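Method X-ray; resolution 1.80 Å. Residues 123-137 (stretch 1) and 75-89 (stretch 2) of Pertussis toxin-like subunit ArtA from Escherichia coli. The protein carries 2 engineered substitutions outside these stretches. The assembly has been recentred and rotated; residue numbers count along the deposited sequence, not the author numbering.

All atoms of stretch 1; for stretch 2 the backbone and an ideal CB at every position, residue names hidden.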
# COMPACT_ATOMS: atom_id res chain seq x y z
N GLU A 123 3.19 0.32 10.66
CA GLU A 123 2.89 1.49 11.52
C GLU A 123 2.92 2.86 10.81
O GLU A 123 1.93 3.59 10.87
CB GLU A 123 3.84 1.55 12.74
CG GLU A 123 3.29 2.48 13.83
CD GLU A 123 4.27 2.80 14.96
OE1 GLU A 123 5.05 1.91 15.39
OE2 GLU A 123 4.27 3.96 15.42
N HIS A 124 4.02 3.21 10.16
CA HIS A 124 4.19 4.60 9.74
C HIS A 124 5.19 4.75 8.61
O HIS A 124 6.31 4.27 8.72
CB HIS A 124 4.64 5.47 10.93
CG HIS A 124 4.92 6.90 10.59
ND1 HIS A 124 4.00 7.72 9.97
CD2 HIS A 124 6.03 7.66 10.77
CE1 HIS A 124 4.52 8.92 9.79
NE2 HIS A 124 5.75 8.91 10.26
N ILE A 125 4.78 5.42 7.54
CA ILE A 125 5.70 5.88 6.50
C ILE A 125 5.90 7.39 6.65
O ILE A 125 4.96 8.14 6.47
CB ILE A 125 5.13 5.60 5.09
CG1 ILE A 125 4.87 4.10 4.91
CG2 ILE A 125 6.07 6.15 3.99
CD1 ILE A 125 4.00 3.80 3.67
N PRO A 126 7.12 7.83 6.95
CA PRO A 126 7.38 9.27 7.06
C PRO A 126 7.12 10.06 5.76
O PRO A 126 7.30 9.53 4.65
CB PRO A 126 8.86 9.33 7.44
CG PRO A 126 9.19 7.98 8.00
CD PRO A 126 8.31 7.02 7.26
N GLY A 127 6.72 11.32 5.91
CA GLY A 127 6.57 12.21 4.77
C GLY A 127 7.83 12.32 3.94
O GLY A 127 7.77 12.42 2.71
N GLU A 128 8.98 12.27 4.62
CA GLU A 128 10.28 12.38 3.96
C GLU A 128 10.58 11.21 3.00
O GLU A 128 11.47 11.32 2.16
CB GLU A 128 11.38 12.51 5.01
CG GLU A 128 11.50 13.93 5.54
CD GLU A 128 12.44 14.08 6.72
OE1 GLU A 128 12.93 15.21 6.93
OE2 GLU A 128 12.68 13.08 7.44
N ASN A 129 9.85 10.11 3.13
CA ASN A 129 10.00 8.98 2.21
C ASN A 129 9.20 9.15 0.92
O ASN A 129 9.38 8.40 -0.03
CB ASN A 129 9.54 7.68 2.86
CG ASN A 129 10.56 7.13 3.81
OD1 ASN A 129 10.85 7.75 4.83
ND2 ASN A 129 11.10 5.96 3.50
N ILE A 130 8.30 10.13 0.90
CA ILE A 130 7.39 10.25 -0.22
C ILE A 130 7.96 11.19 -1.27
O ILE A 130 8.22 12.36 -1.01
CB ILE A 130 6.01 10.72 0.24
CG1 ILE A 130 5.47 9.72 1.28
CG2 ILE A 130 5.03 10.81 -0.93
CD1 ILE A 130 4.36 10.26 2.14
N VAL A 131 8.14 10.65 -2.47
CA VAL A 131 8.79 11.36 -3.56
C VAL A 131 7.87 12.40 -4.19
O VAL A 131 8.28 13.54 -4.43
CB VAL A 131 9.26 10.36 -4.65
CG1 VAL A 131 9.91 11.08 -5.82
CG2 VAL A 131 10.23 9.37 -4.05
N GLU A 132 6.63 11.99 -4.46
CA GLU A 132 5.74 12.80 -5.27
C GLU A 132 4.32 12.26 -5.21
O GLU A 132 4.06 11.16 -4.71
CB GLU A 132 6.24 12.84 -6.73
CG GLU A 132 6.28 11.48 -7.41
CD GLU A 132 6.99 11.49 -8.77
OE1 GLU A 132 6.89 10.46 -9.48
OE2 GLU A 132 7.63 12.51 -9.11
N ALA A 133 3.39 13.04 -5.73
CA ALA A 133 2.01 12.61 -5.83
C ALA A 133 1.47 12.95 -7.21
O ALA A 133 1.94 13.89 -7.84
CB ALA A 133 1.17 13.27 -4.76
N VAL A 134 0.50 12.16 -7.67
CA VAL A 134 -0.22 12.46 -8.90
C VAL A 134 -1.72 12.35 -8.63
O VAL A 134 -2.18 11.28 -8.21
CB VAL A 134 0.17 11.49 -10.04
CG1 VAL A 134 -0.69 11.74 -11.27
CG2 VAL A 134 1.64 11.63 -10.38
N GLU A 135 -2.48 13.41 -8.87
CA GLU A 135 -3.94 13.32 -8.76
C GLU A 135 -4.46 12.44 -9.89
O GLU A 135 -4.06 12.64 -11.03
CB GLU A 135 -4.62 14.70 -8.86
CG GLU A 135 -3.92 15.82 -8.13
CD GLU A 135 -4.77 17.10 -8.07
OE1 GLU A 135 -4.25 18.13 -7.59
OE2 GLU A 135 -5.95 17.05 -8.49
N LEU A 136 -5.35 11.51 -9.58
CA LEU A 136 -5.89 10.62 -10.62
C LEU A 136 -7.23 11.15 -11.12
O LEU A 136 -8.05 11.63 -10.34
CB LEU A 136 -6.05 9.19 -10.10
CG LEU A 136 -4.77 8.49 -9.61
CD1 LEU A 136 -5.06 7.11 -9.07
CD2 LEU A 136 -3.76 8.41 -10.74
N THR A 137 -7.44 11.12 -12.43
CA THR A 137 -8.73 11.51 -12.99
C THR A 137 -9.54 10.26 -13.33
O THR A 137 -8.97 9.22 -13.67
CB THR A 137 -8.56 12.39 -14.24
OG1 THR A 137 -8.01 11.59 -15.29
CG2 THR A 137 -7.62 13.56 -13.95
N UNK A 75 -15.00 12.34 -4.21
CA UNK A 75 -13.72 12.93 -3.88
C UNK A 75 -12.63 12.44 -4.81
O UNK A 75 -12.92 11.89 -5.86
CB UNK A 75 -13.35 12.62 -2.43
N UNK A 76 -11.38 12.63 -4.41
CA UNK A 76 -10.28 12.36 -5.33
C UNK A 76 -9.35 11.30 -4.80
O UNK A 76 -9.35 11.00 -3.61
CB UNK A 76 -9.49 13.64 -5.61
N UNK A 77 -8.55 10.74 -5.70
CA UNK A 77 -7.55 9.76 -5.35
C UNK A 77 -6.22 10.25 -5.89
O UNK A 77 -6.17 10.91 -6.93
CB UNK A 77 -7.90 8.37 -5.90
N UNK A 78 -5.16 9.93 -5.17
CA UNK A 78 -3.81 10.29 -5.57
C UNK A 78 -2.97 9.02 -5.60
O UNK A 78 -3.19 8.11 -4.80
CB UNK A 78 -3.21 11.33 -4.63
N UNK A 79 -2.02 8.96 -6.52
CA UNK A 79 -1.01 7.91 -6.49
C UNK A 79 0.27 8.51 -5.93
O UNK A 79 0.81 9.44 -6.51
CB UNK A 79 -0.78 7.31 -7.88
N UNK A 80 0.72 8.00 -4.79
CA UNK A 80 1.97 8.44 -4.20
C UNK A 80 3.11 7.50 -4.56
O UNK A 80 2.94 6.28 -4.54
CB UNK A 80 1.83 8.54 -2.68
N UNK A 81 4.26 8.07 -4.91
CA UNK A 81 5.46 7.25 -5.10
C UNK A 81 6.31 7.36 -3.86
O UNK A 81 6.55 8.45 -3.37
CB UNK A 81 6.25 7.68 -6.34
N UNK A 82 6.77 6.22 -3.35
CA UNK A 82 7.40 6.18 -2.04
C UNK A 82 8.70 5.41 -2.04
O UNK A 82 8.77 4.32 -2.59
CB UNK A 82 6.44 5.57 -1.02
N UNK A 83 9.75 5.97 -1.43
CA UNK A 83 10.97 5.20 -1.23
C UNK A 83 10.77 4.19 -0.11
O UNK A 83 10.38 4.55 1.01
CB UNK A 83 12.15 6.12 -0.92
N UNK A 84 11.01 2.92 -0.41
CA UNK A 84 10.85 1.86 0.59
C UNK A 84 12.14 1.72 1.38
O UNK A 84 13.23 1.98 0.87
CB UNK A 84 10.47 0.53 -0.07
N UNK A 85 12.00 1.34 2.64
CA UNK A 85 13.17 1.01 3.47
C UNK A 85 12.81 -0.16 4.38
O UNK A 85 11.92 -0.94 4.05
CB UNK A 85 13.63 2.22 4.29
N UNK A 86 13.53 -0.32 5.50
CA UNK A 86 13.36 -1.53 6.31
C UNK A 86 12.02 -1.59 7.06
O UNK A 86 11.72 -2.57 7.74
CB UNK A 86 14.51 -1.63 7.32
N UNK A 87 11.23 -0.53 6.93
CA UNK A 87 9.87 -0.46 7.46
C UNK A 87 8.91 -1.26 6.57
O UNK A 87 7.83 -1.67 7.01
CB UNK A 87 9.41 1.00 7.57
N UNK A 88 9.35 -1.54 5.35
CA UNK A 88 8.55 -2.18 4.31
C UNK A 88 8.91 -3.65 4.19
O UNK A 88 10.09 -4.00 4.22
CB UNK A 88 8.75 -1.48 2.97
N UNK A 89 7.90 -4.49 4.04
CA UNK A 89 8.09 -5.94 3.90
C UNK A 89 7.31 -6.47 2.70
O UNK A 89 6.12 -6.22 2.61
CB UNK A 89 7.65 -6.67 5.17

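Position 75 has phi 103° and no stretch 1 atom near its ideal CB. Positive phi favours glycine, and G75 is found. At 76 the CB points toward stretch 1, where the carboxylate of E135 invites a basic side chain. R76 answers with a long salt bridge, NE to E135 OE2, 3.7 Å.

At 77 the ideal CB is 4.4 Å from L136 CD1, so an aliphatic side chain would suit. It is L77, whose CB makes an apolar contact with L136 CD1 at 4.4 Å. Separately, the backbone L77 O accepts a hydrogen bond from L136 N at 2.8 Å.

At 78 the CB shares a face with A133 and E135, and the methylene groups of E135 offer an apolar surface. A large aliphatic or aromatic side chain would fit; Y78 brings its ring alongside, CE1 3.3 Å from E135 CG.

Position 79 turns to the other face, between V134 and L136. A long side chain, apolar or with an aliphatic stem, could cover both. R79 does so: V134 CB lies over one face of its guanidinium, and NH1 is 3.7 Å from L136 CD2.

Position 80 returns to the face of I130 and A133, both apolar, one of them small. Aliphatic or aromatic residues suit; the flat ring of Y80 reaches both, CD1 3.7 Å from I130 CG2 and CE1 3.5 Å from A133 CB.

At 81 the ideal CB is 3.9 Å from E132 CG, and the carboxylate beyond calls for lysine or arginine. R81 forms a salt bridge in which NE and NH2 each donate to E132 OE1 at 2.9 Å, the oxygen lying near the guanidinium plane. R81 N bonds E132 O, whereas R81 O accepts from V131 N: the mark of a beta bulge.

Position 82 faces I125 and I130, a setting for valine, leucine or isoleucine. I82 places CG2 3.7 Å from I125 CG2.

At 83 the CB points sideways, leaving several types possible. R83 lays one guanidinium face against N129 ND2, which donates to R83 O at 3.0 Å.

Position 84 points away, and A84 makes no contact. At 85, N129 ND2 is near, so a polar residue is plausible; N85 OD1 instead accepts a hydrogen bond from the backbone N of 87 at 3.2 Å, within the type I turn. Position 86 has nothing of stretch 1 near its CB, so the contact sets no preference; it is N86.

Position 87 points toward H124 O and the P126 ring, favouring an aliphatic; I87 CD1 meets P126 CD at 4.2 Å. From 88 only a long side chain could reach I125: F88 CZ comes 3.6 Å from I125 CG1. Position 89 is likewise beyond reach and unconstrained; it is Y89.

Stretch 2 75-89: GRLYRYRIRANNIFY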
# COMPACT_ATOMS: atom_id res chain seq x y z
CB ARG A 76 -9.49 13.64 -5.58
CG ARG A 76 -10.37 14.85 -5.83
CD ARG A 76 -9.56 16.12 -5.82
NE ARG A 76 -9.42 16.69 -7.15
CZ ARG A 76 -10.29 17.54 -7.70
NH1 ARG A 76 -11.37 17.92 -7.02
NH2 ARG A 76 -10.08 18.01 -8.93
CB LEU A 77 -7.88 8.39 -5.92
CG LEU A 77 -9.10 7.70 -5.34
CD1 LEU A 77 -9.37 6.41 -6.12
CD2 LEU A 77 -8.84 7.41 -3.88
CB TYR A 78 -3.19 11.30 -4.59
CG TYR A 78 -3.98 12.59 -4.45
CD1 TYR A 78 -3.61 13.74 -5.12
CD2 TYR A 78 -5.09 12.65 -3.61
CE1 TYR A 78 -4.31 14.91 -4.97
CE2 TYR A 78 -5.81 13.83 -3.46
CZ TYR A 78 -5.41 14.95 -4.15
OH TYR A 78 -6.12 16.13 -4.01
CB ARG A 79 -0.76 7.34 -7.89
CG ARG A 79 0.21 6.16 -7.91
CD ARG A 79 0.51 5.69 -9.32
NE ARG A 79 1.26 6.68 -10.09
CZ ARG A 79 0.79 7.33 -11.15
NH1 ARG A 79 -0.42 7.09 -11.60
NH2 ARG A 79 1.56 8.21 -11.77
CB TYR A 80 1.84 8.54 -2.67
CG TYR A 80 0.95 9.65 -2.21
CD1 TYR A 80 1.47 10.92 -1.95
CD2 TYR A 80 -0.42 9.46 -2.05
CE1 TYR A 80 0.66 11.95 -1.52
CE2 TYR A 80 -1.24 10.48 -1.65
CZ TYR A 80 -0.69 11.73 -1.38
OH TYR A 80 -1.51 12.75 -0.96
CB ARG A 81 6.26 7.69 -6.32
CG ARG A 81 7.29 6.62 -6.70
CD ARG A 81 8.32 7.11 -7.69
NE ARG A 81 7.75 7.79 -8.85
CZ ARG A 81 7.83 7.34 -10.11
NH1 ARG A 81 8.43 6.19 -10.38
NH2 ARG A 81 7.29 8.05 -11.09
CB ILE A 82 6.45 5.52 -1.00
CG1 ILE A 82 5.05 6.15 -1.04
CG2 ILE A 82 7.05 5.57 0.43
CD1 ILE A 82 3.99 5.30 -0.32
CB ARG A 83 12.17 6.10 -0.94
CG ARG A 83 13.42 5.33 -0.52
CD ARG A 83 14.65 6.23 -0.52
NE ARG A 83 14.52 7.32 0.44
CZ ARG A 83 14.66 7.18 1.76
NH1 ARG A 83 14.91 5.99 2.29
NH2 ARG A 83 14.53 8.24 2.56
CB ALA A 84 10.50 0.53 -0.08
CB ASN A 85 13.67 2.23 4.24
CG ASN A 85 12.62 2.86 5.12
OD1 ASN A 85 11.60 2.24 5.45
ND2 ASN A 85 12.87 4.10 5.54
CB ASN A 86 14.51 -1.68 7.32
CG ASN A 86 15.82 -2.09 6.66
OD1 ASN A 86 16.86 -2.12 7.33
ND2 ASN A 86 15.79 -2.42 5.37
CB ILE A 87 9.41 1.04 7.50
CG1 ILE A 87 10.36 1.89 8.35
CG2 ILE A 87 7.95 1.20 7.95
CD1 ILE A 87 10.05 3.38 8.31
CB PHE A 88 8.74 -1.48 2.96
CG PHE A 88 8.27 -0.05 2.92
CD1 PHE A 88 8.93 0.94 3.65
CD2 PHE A 88 7.17 0.31 2.14
CE1 PHE A 88 8.52 2.26 3.60
CE2 PHE A 88 6.75 1.64 2.09
CZ PHE A 88 7.43 2.61 2.82
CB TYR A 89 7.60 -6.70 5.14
CG TYR A 89 8.37 -6.44 6.42
CD1 TYR A 89 8.14 -5.29 7.17
CD2 TYR A 89 9.27 -7.37 6.91
CE1 TYR A 89 8.84 -5.06 8.35
CE2 TYR A 89 9.96 -7.16 8.09
CZ TYR A 89 9.74 -6.01 8.80
OH TYR A 89 10.43 -5.80 9.98
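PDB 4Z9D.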